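Local coordinates for extracellular solute-binding protein family 5 (Brucella melitensis, PDB 4ONY) that probably binds a peptide or related solute in the periplasm and delivers it to an ABC transporter for uptake, at residues V297-E303 against Y565-W571. Numbering follows the deposited sequence.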
loop_
_atom_site.group_PDB
_atom_site.type_symbol
_atom_site.label_atom_id
_atom_site.label_comp_id
_atom_site.label_asym_id
_atom_site.label_seq_id
_atom_site.Cartn_x
_atom_site.Cartn_y
_atom_site.Cartn_z
ATOM N N VAL A 297 27.259 10.260 -5.704
ATOM C CA VAL A 297 25.997 9.747 -5.152
ATOM C C VAL A 297 25.136 10.961 -4.828
ATOM O O VAL A 297 25.589 11.902 -4.166
ATOM C CB VAL A 297 26.223 8.856 -3.909
ATOM C CG1 VAL A 297 24.935 8.622 -3.129
ATOM C CG2 VAL A 297 26.826 7.522 -4.311
ATOM N N ILE A 298 23.899 10.925 -5.317
ATOM C CA ILE A 298 22.928 11.950 -5.102
ATOM C C ILE A 298 21.855 11.411 -4.184
ATOM O O ILE A 298 21.281 10.363 -4.441
ATOM C CB ILE A 298 22.332 12.404 -6.445
ATOM C CG1 ILE A 298 23.482 12.949 -7.298
ATOM C CG2 ILE A 298 21.326 13.540 -6.236
ATOM C CD1 ILE A 298 23.090 13.277 -8.732
ATOM N N LYS A 299 21.550 12.156 -3.122
ATOM C CA LYS A 299 20.398 11.868 -2.269
ATOM C C LYS A 299 19.131 12.500 -2.844
ATOM O O LYS A 299 18.890 13.694 -2.637
ATOM C CB LYS A 299 20.674 12.381 -0.847
ATOM C CG LYS A 299 21.879 11.720 -0.211
ATOM C CD LYS A 299 22.138 12.255 1.188
ATOM C CE LYS A 299 21.166 11.610 2.149
ATOM N NZ LYS A 299 21.025 12.447 3.334
ATOM N N ASP A 300 18.321 11.728 -3.568
ATOM C CA ASP A 300 17.123 12.275 -4.188
ATOM C C ASP A 300 15.949 12.204 -3.210
ATOM O O ASP A 300 15.856 11.271 -2.412
ATOM C CB ASP A 300 16.686 11.485 -5.416
ATOM C CG ASP A 300 17.149 12.072 -6.707
ATOM O OD1 ASP A 300 17.638 13.195 -6.715
ATOM O OD2 ASP A 300 17.041 11.402 -7.744
ATOM N N THR A 301 15.044 13.158 -3.326
ATOM C CA THR A 301 13.805 13.093 -2.632
ATOM C C THR A 301 12.612 13.337 -3.567
ATOM O O THR A 301 12.723 14.054 -4.564
ATOM C CB THR A 301 13.760 14.113 -1.520
ATOM O OG1 THR A 301 13.539 15.384 -2.111
ATOM C CG2 THR A 301 15.045 14.105 -0.677
ATOM N N PHE A 302 11.492 12.702 -3.232
ATOM C CA PHE A 302 10.276 12.765 -4.027
ATOM C C PHE A 302 9.053 12.922 -3.119
ATOM O O PHE A 302 9.110 12.605 -1.945
ATOM C CB PHE A 302 10.114 11.461 -4.802
ATOM C CG PHE A 302 11.313 11.074 -5.632
ATOM C CD1 PHE A 302 12.320 10.314 -5.083
ATOM C CD2 PHE A 302 11.417 11.438 -6.944
ATOM C CE1 PHE A 302 13.433 9.955 -5.813
ATOM C CE2 PHE A 302 12.500 11.082 -7.702
ATOM C CZ PHE A 302 13.538 10.360 -7.117
ATOM N N GLU A 303 7.958 13.442 -3.664
ATOM C CA GLU A 303 6.721 13.469 -2.931
ATOM C C GLU A 303 5.730 12.692 -3.698
ATOM O O GLU A 303 5.887 12.490 -4.895
ATOM C CB GLU A 303 6.212 14.894 -2.750
ATOM C CG GLU A 303 7.088 15.696 -1.837
ATOM C CD GLU A 303 6.622 17.141 -1.746
ATOM O OE1 GLU A 303 7.054 17.948 -2.620
ATOM O OE2 GLU A 303 5.856 17.436 -0.806
ATOM N N TYR A 565 8.745 12.655 2.693
ATOM C CA TYR A 565 9.316 12.446 1.378
ATOM C C TYR A 565 9.780 11.004 1.221
ATOM O O TYR A 565 10.235 10.390 2.186
ATOM C CB TYR A 565 10.515 13.380 1.195
ATOM C CG TYR A 565 10.176 14.856 1.264
ATOM C CD1 TYR A 565 9.792 15.541 0.125
ATOM C CD2 TYR A 565 10.243 15.546 2.448
ATOM C CE1 TYR A 565 9.476 16.885 0.155
ATOM C CE2 TYR A 565 9.906 16.912 2.511
ATOM C CZ TYR A 565 9.516 17.581 1.353
ATOM O OH TYR A 565 9.178 18.947 1.278
ATOM N N GLN A 566 9.781 10.536 -0.011
ATOM C CA GLN A 566 10.405 9.285 -0.387
ATOM C C GLN A 566 11.879 9.624 -0.629
ATOM O O GLN A 566 12.205 10.703 -1.163
ATOM C CB GLN A 566 9.867 8.769 -1.711
ATOM C CG GLN A 566 8.363 8.493 -1.775
ATOM C CD GLN A 566 7.962 7.949 -3.157
ATOM O OE1 GLN A 566 8.146 8.617 -4.177
ATOM N NE2 GLN A 566 7.420 6.713 -3.186
ATOM N N TRP A 567 12.734 8.691 -0.267
ATOM C CA TRP A 567 14.150 8.901 -0.336
ATOM C C TRP A 567 14.792 7.822 -1.138
ATOM O O TRP A 567 14.659 6.648 -0.786
ATOM C CB TRP A 567 14.723 8.841 1.099
ATOM C CG TRP A 567 14.364 9.938 2.036
ATOM C CD1 TRP A 567 14.072 11.236 1.731
ATOM C CD2 TRP A 567 14.386 9.856 3.444
ATOM N NE1 TRP A 567 13.848 11.950 2.864
ATOM C CE2 TRP A 567 14.063 11.138 3.943
ATOM C CE3 TRP A 567 14.655 8.836 4.331
ATOM C CZ2 TRP A 567 14.026 11.425 5.307
ATOM C CZ3 TRP A 567 14.566 9.105 5.713
ATOM C CH2 TRP A 567 14.257 10.385 6.180
ATOM N N VAL A 568 15.541 8.212 -2.163
ATOM C CA VAL A 568 16.345 7.273 -2.960
ATOM C C VAL A 568 17.717 7.880 -3.232
ATOM O O VAL A 568 17.829 8.964 -3.815
ATOM C CB VAL A 568 15.696 6.922 -4.326
ATOM C CG1 VAL A 568 16.531 5.878 -5.036
ATOM C CG2 VAL A 568 14.261 6.414 -4.157
ATOM N N ALA A 569 18.769 7.213 -2.760
ATOM C CA ALA A 569 20.126 7.641 -3.054
ATOM C C ALA A 569 20.532 6.897 -4.306
ATOM O O ALA A 569 20.119 5.751 -4.493
ATOM C CB ALA A 569 21.079 7.327 -1.910
ATOM N N ARG A 570 21.245 7.556 -5.197
ATOM C CA ARG A 570 21.616 6.936 -6.458
ATOM C C ARG A 570 22.996 7.391 -6.925
ATOM O O ARG A 570 23.364 8.571 -6.763
ATOM C CB ARG A 570 20.574 7.229 -7.538
ATOM C CG ARG A 570 20.531 8.666 -8.032
ATOM C CD ARG A 570 19.440 8.935 -9.096
ATOM N NE ARG A 570 19.121 10.349 -9.062
ATOM C CZ ARG A 570 19.794 11.305 -9.702
ATOM N NH1 ARG A 570 20.786 11.054 -10.557
ATOM N NH2 ARG A 570 19.421 12.556 -9.522
ATOM N N TRP A 571 23.752 6.459 -7.499
ATOM C CA TRP A 571 24.928 6.839 -8.301
ATOM C C TRP A 571 24.454 7.682 -9.506
ATOM O O TRP A 571 23.403 7.437 -10.086
ATOM C CB TRP A 571 25.763 5.619 -8.704
ATOM C CG TRP A 571 26.437 5.001 -7.486
ATOM C CD1 TRP A 571 25.917 4.040 -6.666
ATOM C CD2 TRP A 571 27.731 5.305 -6.973
ATOM N NE1 TRP A 571 26.785 3.759 -5.643
ATOM C CE2 TRP A 571 27.918 4.503 -5.810
ATOM C CE3 TRP A 571 28.736 6.200 -7.356
ATOM C CZ2 TRP A 571 29.069 4.559 -5.032
ATOM C CZ3 TRP A 571 29.880 6.264 -6.592
ATOM C CH2 TRP A 571 30.053 5.444 -5.422
HETATM O O HOH W 1 8.356 19.913 -1.085
#
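An antiparallel strand pair joins the two segments: Ile298 with Arg570, Asp300 with Val568 and Phe302 with Gln566 are hydrogen-bonded pairs, two backbone bonds each. The straightest runs from Ile298 N to Arg570 O (2.8 Å, 172° at the hydrogen). On the face of Ile298, Asp300 and Phe302, the Arg570 side chain reaches diagonally to Asp300. Its CG sits between the backbone N and the carbonyl carbon (chi1 70°), and the chain then runs extended to NE. Arg570 NE gives a nearly straight salt-bridge bond of 2.7 Å to Asp300 OD2. The oxygen lies in the guanidinium plane, but NE meets it from above the carboxylate plane, and the two planes are 47° apart. The bonds from Arg570 NH2 to Asp300 OD1 and OD2 are weak. Ile298 runs alongside, with CB and CG2 over one guanidinium face and CD1 3.7 Å from Arg570 NH1. His576 NE2 also hydrogen-bonds Asp300 OD2, and Arg570 NH1 hydrogen-bonds Ile574 O.

The pair belongs to a three-stranded antiparallel sheet. Strand 566-571, near the C-terminus, lies between 274-277 and 297-302, more than 260 residues earlier in the chain. On the Asp300 face, Phe302 CE1 touches Val568 CG2 at 4.0 Å.

The face of Val297 and Ala569 packs against helix 260-268. Val297 CG2 stands over the face of the Trp571 indole in a CH-pi contact, 3.5 Å from the six-membered ring centroid. Trp571 NE1 hydrogen-bonds Phe267 O. Farther along, Thr301 CG2 meets Trp567 CD1 at 3.9 Å, and the Trp567 ring stacks with Trp283.

At the exposed end, Glu303 runs beside the Tyr565 ring, with Glu303 CG 3.3 Å from Tyr565 CE1. A water donates to Glu303 OE1 and also hydrogen-bonds Tyr565 OH at 2.7 Å, in the ring plane.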